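Local coordinates for protein phosphoserine aminotransferase (Bacillus alcalophilus, PDB 2BIG) that catalyses the reversible, pyridoxal-phosphate-dependent transamination between phosphoserine and 3-phosphohydroxypyruvate, the second step of serine biosynthesis from 3-phosphoglycerate, at residues F162-H167 against P182-Q187. Numbering follows the deposited sequence.
Sequences FPEINH and PLKVNQ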
ATOM      1  N   PHE A 162       6.182 -28.446  -8.558  1.00 14.41           N
ATOM      2  CA  PHE A 162       6.315 -28.168  -7.138  1.00 13.88           C
ATOM      3  C   PHE A 162       6.335 -29.447  -6.345  1.00 15.74           C
ATOM      4  O   PHE A 162       5.677 -30.399  -6.753  1.00 18.41           O
ATOM      5  CB  PHE A 162       5.151 -27.252  -6.705  1.00 14.20           C
ATOM      6  CG  PHE A 162       5.255 -25.883  -7.356  1.00 12.37           C
ATOM      7  CD1 PHE A 162       4.327 -25.523  -8.318  1.00 14.55           C
ATOM      8  CD2 PHE A 162       6.281 -25.000  -7.055  1.00 12.33           C
ATOM      9  CE1 PHE A 162       4.454 -24.273  -8.938  1.00 15.49           C
ATOM     10  CE2 PHE A 162       6.387 -23.736  -7.656  1.00 12.68           C
ATOM     11  CZ  PHE A 162       5.467 -23.398  -8.618  1.00 14.02           C
ATOM     12  N   PRO A 163       7.068 -29.441  -5.228  1.00 17.32           N
ATOM     13  CA  PRO A 163       7.173 -30.683  -4.471  1.00 19.92           C
ATOM     14  C   PRO A 163       5.887 -30.988  -3.740  1.00 19.74           C
ATOM     15  O   PRO A 163       5.096 -30.161  -3.331  1.00 17.73           O
ATOM     16  CB  PRO A 163       8.300 -30.320  -3.509  1.00 20.91           C
ATOM     17  CG  PRO A 163       8.199 -28.855  -3.274  1.00 21.64           C
ATOM     18  CD  PRO A 163       7.811 -28.304  -4.620  1.00 17.42           C
ATOM     19  N   GLU A 164       5.672 -32.313  -3.547  1.00 22.50           N
ATOM     20  CA  GLU A 164       4.613 -32.833  -2.725  1.00 21.80           C
ATOM     21  C   GLU A 164       5.124 -32.967  -1.286  1.00 21.18           C
ATOM     22  O   GLU A 164       5.951 -33.859  -1.020  1.00 27.29           O
ATOM     23  CB  GLU A 164       4.165 -34.237  -3.188  1.00 28.30           C
ATOM     24  CG  GLU A 164       3.356 -34.188  -4.473  1.00 43.80           C
ATOM     25  CD  GLU A 164       1.849 -34.109  -4.320  1.00 56.33           C
ATOM     26  OE1 GLU A 164       1.208 -33.029  -4.434  1.00 75.75           O
ATOM     27  OE2 GLU A 164       1.313 -35.221  -4.094  1.00 77.56           O
ATOM     28  N   ILE A 165       4.661 -32.111  -0.423  1.00 20.42           N
ATOM     29  CA  ILE A 165       5.055 -31.921   0.994  1.00 22.32           C
ATOM     30  C   ILE A 165       3.872 -32.316   1.835  1.00 20.76           C
ATOM     31  O   ILE A 165       2.795 -31.750   1.584  1.00 26.72           O
ATOM     32  CB  ILE A 165       5.456 -30.429   1.133  1.00 23.52           C
ATOM     33  CG1 ILE A 165       6.579 -30.094   0.113  1.00 28.12           C
ATOM     34  CG2 ILE A 165       5.900 -29.853   2.433  1.00 26.49           C
ATOM     35  CD1 ILE A 165       7.775 -31.035   0.238  1.00 34.24           C
ATOM     36  N   ASN A 166       4.004 -33.232   2.756  1.00 20.42           N
ATOM     37  CA  ASN A 166       2.896 -33.647   3.602  1.00 23.36           C
ATOM     38  C   ASN A 166       3.138 -33.401   5.093  1.00 24.15           C
ATOM     39  O   ASN A 166       2.220 -33.542   5.895  1.00 25.16           O
ATOM     40  CB  ASN A 166       2.605 -35.153   3.424  1.00 33.34           C
ATOM     41  CG  ASN A 166       2.656 -35.570   1.967  1.00 39.49           C
ATOM     42  OD1 ASN A 166       2.098 -34.920   1.081  1.00 62.77           O
ATOM     43  ND2 ASN A 166       3.334 -36.672   1.676  1.00 59.85           N
ATOM     44  N   HIS A 167       4.344 -33.051   5.497  1.00 19.72           N
ATOM     45  CA  HIS A 167       4.660 -32.971   6.919  1.00 19.27           C
ATOM     46  C   HIS A 167       4.444 -31.595   7.500  1.00 18.15           C
ATOM     47  O   HIS A 167       4.428 -31.428   8.705  1.00 19.80           O
ATOM     48  CB  HIS A 167       6.130 -33.427   7.137  1.00 19.21           C
ATOM     49  CG  HIS A 167       7.113 -32.414   6.660  1.00 18.68           C
ATOM     50  ND1 HIS A 167       7.205 -31.942   5.363  1.00 19.05           N
ATOM     51  CD2 HIS A 167       8.042 -31.685   7.341  1.00 19.61           C
ATOM     52  CE1 HIS A 167       8.159 -31.016   5.294  1.00 19.76           C
ATOM     53  NE2 HIS A 167       8.699 -30.818   6.493  1.00 17.72           N
ATOM     54  N   PRO A 182      -1.059 -22.290 -15.377  1.00 11.66           N
ATOM     55  CA  PRO A 182      -1.908 -23.000 -14.387  1.00 12.30           C
ATOM     56  C   PRO A 182      -1.137 -23.412 -13.149  1.00 12.10           C
ATOM     57  O   PRO A 182       0.073 -23.657 -13.217  1.00 14.79           O
ATOM     58  CB  PRO A 182      -2.445 -24.208 -15.160  1.00 15.38           C
ATOM     59  CG  PRO A 182      -2.352 -23.772 -16.610  1.00 13.91           C
ATOM     60  CD  PRO A 182      -1.052 -22.998 -16.673  1.00 13.50           C
ATOM     61  N   LEU A 183      -1.834 -23.495 -12.040  1.00 12.40           N
ATOM     62  CA  LEU A 183      -1.276 -23.846 -10.741  1.00 12.79           C
ATOM     63  C   LEU A 183      -2.205 -24.748  -9.965  1.00 15.05           C
ATOM     64  O   LEU A 183      -3.378 -24.447  -9.943  1.00 16.61           O
ATOM     65  CB  LEU A 183      -1.096 -22.549  -9.946  1.00 19.07           C
ATOM     66  CG  LEU A 183      -0.438 -22.475  -8.614  1.00 17.54           C
ATOM     67  CD1 LEU A 183       0.953 -23.074  -8.694  1.00 21.71           C
ATOM     68  CD2 LEU A 183      -0.385 -21.012  -8.146  1.00 20.41           C
ATOM     69  N   LYS A 184      -1.683 -25.775  -9.332  1.00 14.46           N
ATOM     70  CA  LYS A 184      -2.419 -26.629  -8.402  1.00 14.51           C
ATOM     71  C   LYS A 184      -2.318 -26.040  -7.001  1.00 13.49           C
ATOM     72  O   LYS A 184      -1.371 -26.375  -6.284  1.00 14.12           O
ATOM     73  CB  LYS A 184      -1.938 -28.061  -8.393  1.00 18.52           C
ATOM     74  CG  LYS A 184      -2.833 -29.023  -7.625  1.00 28.22           C
ATOM     75  CD  LYS A 184      -2.529 -30.469  -8.033  1.00 40.62           C
ATOM     76  CE  LYS A 184      -2.678 -31.511  -6.938  1.00 47.50           C
ATOM     77  NZ  LYS A 184      -1.884 -32.714  -7.378  1.00 63.86           N
ATOM     78  N   VAL A 185      -3.275 -25.145  -6.688  1.00 13.31           N
ATOM     79  CA  VAL A 185      -3.178 -24.386  -5.445  1.00 13.29           C
ATOM     80  C   VAL A 185      -3.190 -25.314  -4.241  1.00 12.82           C
ATOM     81  O   VAL A 185      -2.557 -25.001  -3.243  1.00 13.91           O
ATOM     82  CB  VAL A 185      -4.308 -23.347  -5.410  1.00 13.23           C
ATOM     83  CG1 VAL A 185      -4.478 -22.688  -4.051  1.00 14.73           C
ATOM     84  CG2 VAL A 185      -4.044 -22.283  -6.489  1.00 15.42           C
ATOM     85  N   ASN A 186      -3.852 -26.440  -4.343  1.00 14.46           N
ATOM     86  CA  ASN A 186      -3.936 -27.303  -3.164  1.00 14.98           C
ATOM     87  C   ASN A 186      -2.625 -27.976  -2.773  1.00 14.05           C
ATOM     88  O   ASN A 186      -2.589 -28.635  -1.736  1.00 16.05           O
ATOM     89  CB  ASN A 186      -5.084 -28.297  -3.332  1.00 18.75           C
ATOM     90  CG  ASN A 186      -4.852 -29.413  -4.284  1.00 21.72           C
ATOM     91  OD1 ASN A 186      -3.738 -29.596  -4.747  1.00 24.82           O
ATOM     92  ND2 ASN A 186      -5.913 -30.147  -4.579  1.00 28.74           N
ATOM     93  N   GLN A 187      -1.546 -27.797  -3.514  1.00 13.60           N
ATOM     94  CA  GLN A 187      -0.211 -28.198  -3.069  1.00 13.70           C
ATOM     95  C   GLN A 187       0.311 -27.309  -1.954  1.00 13.23           C
ATOM     96  O   GLN A 187       1.317 -27.684  -1.317  1.00 14.20           O
ATOM     97  CB  GLN A 187       0.793 -28.174  -4.249  1.00 14.25           C
ATOM     98  CG  GLN A 187       0.496 -29.183  -5.371  1.00 16.50           C
ATOM     99  CD  GLN A 187       1.665 -29.333  -6.367  1.00 21.90           C
ATOM    100  OE1 GLN A 187       1.827 -28.572  -7.312  1.00 28.55           O
ATOM    101  NE2 GLN A 187       2.513 -30.347  -6.154  1.00 31.42           N
TER
HETATM  102  O   HOH W   1       3.581 -29.323  -9.372  1.00 21.77           O
HETATM  103  O   HOH W   2       2.950 -29.945  -1.616  1.00 18.36           O
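Gln187 reaches across to Phe162 with its side-chain amide. Gln187 NE2 gives a hydrogen bond to Phe162 O at 3.2 Å, approaching from above the carbonyl plane. A weak second bond runs from Gln187 NE2 to Glu164 OE1 (3.4 Å). OE1 of Gln187 lies at the edge of the Phe162 ring, 3.6 Å from Phe162 CB, with ring and amide planes 71° apart. A water donates to this OE1 and accepts from Phe162 N, which helps fix the rotation of the amide. Beyond CG the Gln187 chain is extended (chi2 -168°), which carries the amide to the other loop. The tight apolar part is Phe162 CE1 on Leu183 CD1, 3.7 Å apart. The Glu164 side is looser and exposed: Glu164 OE1 is 4.3 Å from Lys184 NZ, too far for a salt bridge. A second water links Gln187 O to Pro163 O and Ile165 N. With an alanine here instead of Gln187, Phe162 O would probably lose this donor, Glu164 its weak bond and the first water one acceptor. The loops flank strand 170-173 of the mixed sheet, with Phe162 about 11 Å from the cofactor. Phe162 also packs on Ile148 of strand 143-149 and meets Phe188 edge-to-face, just ahead of strand 190-194.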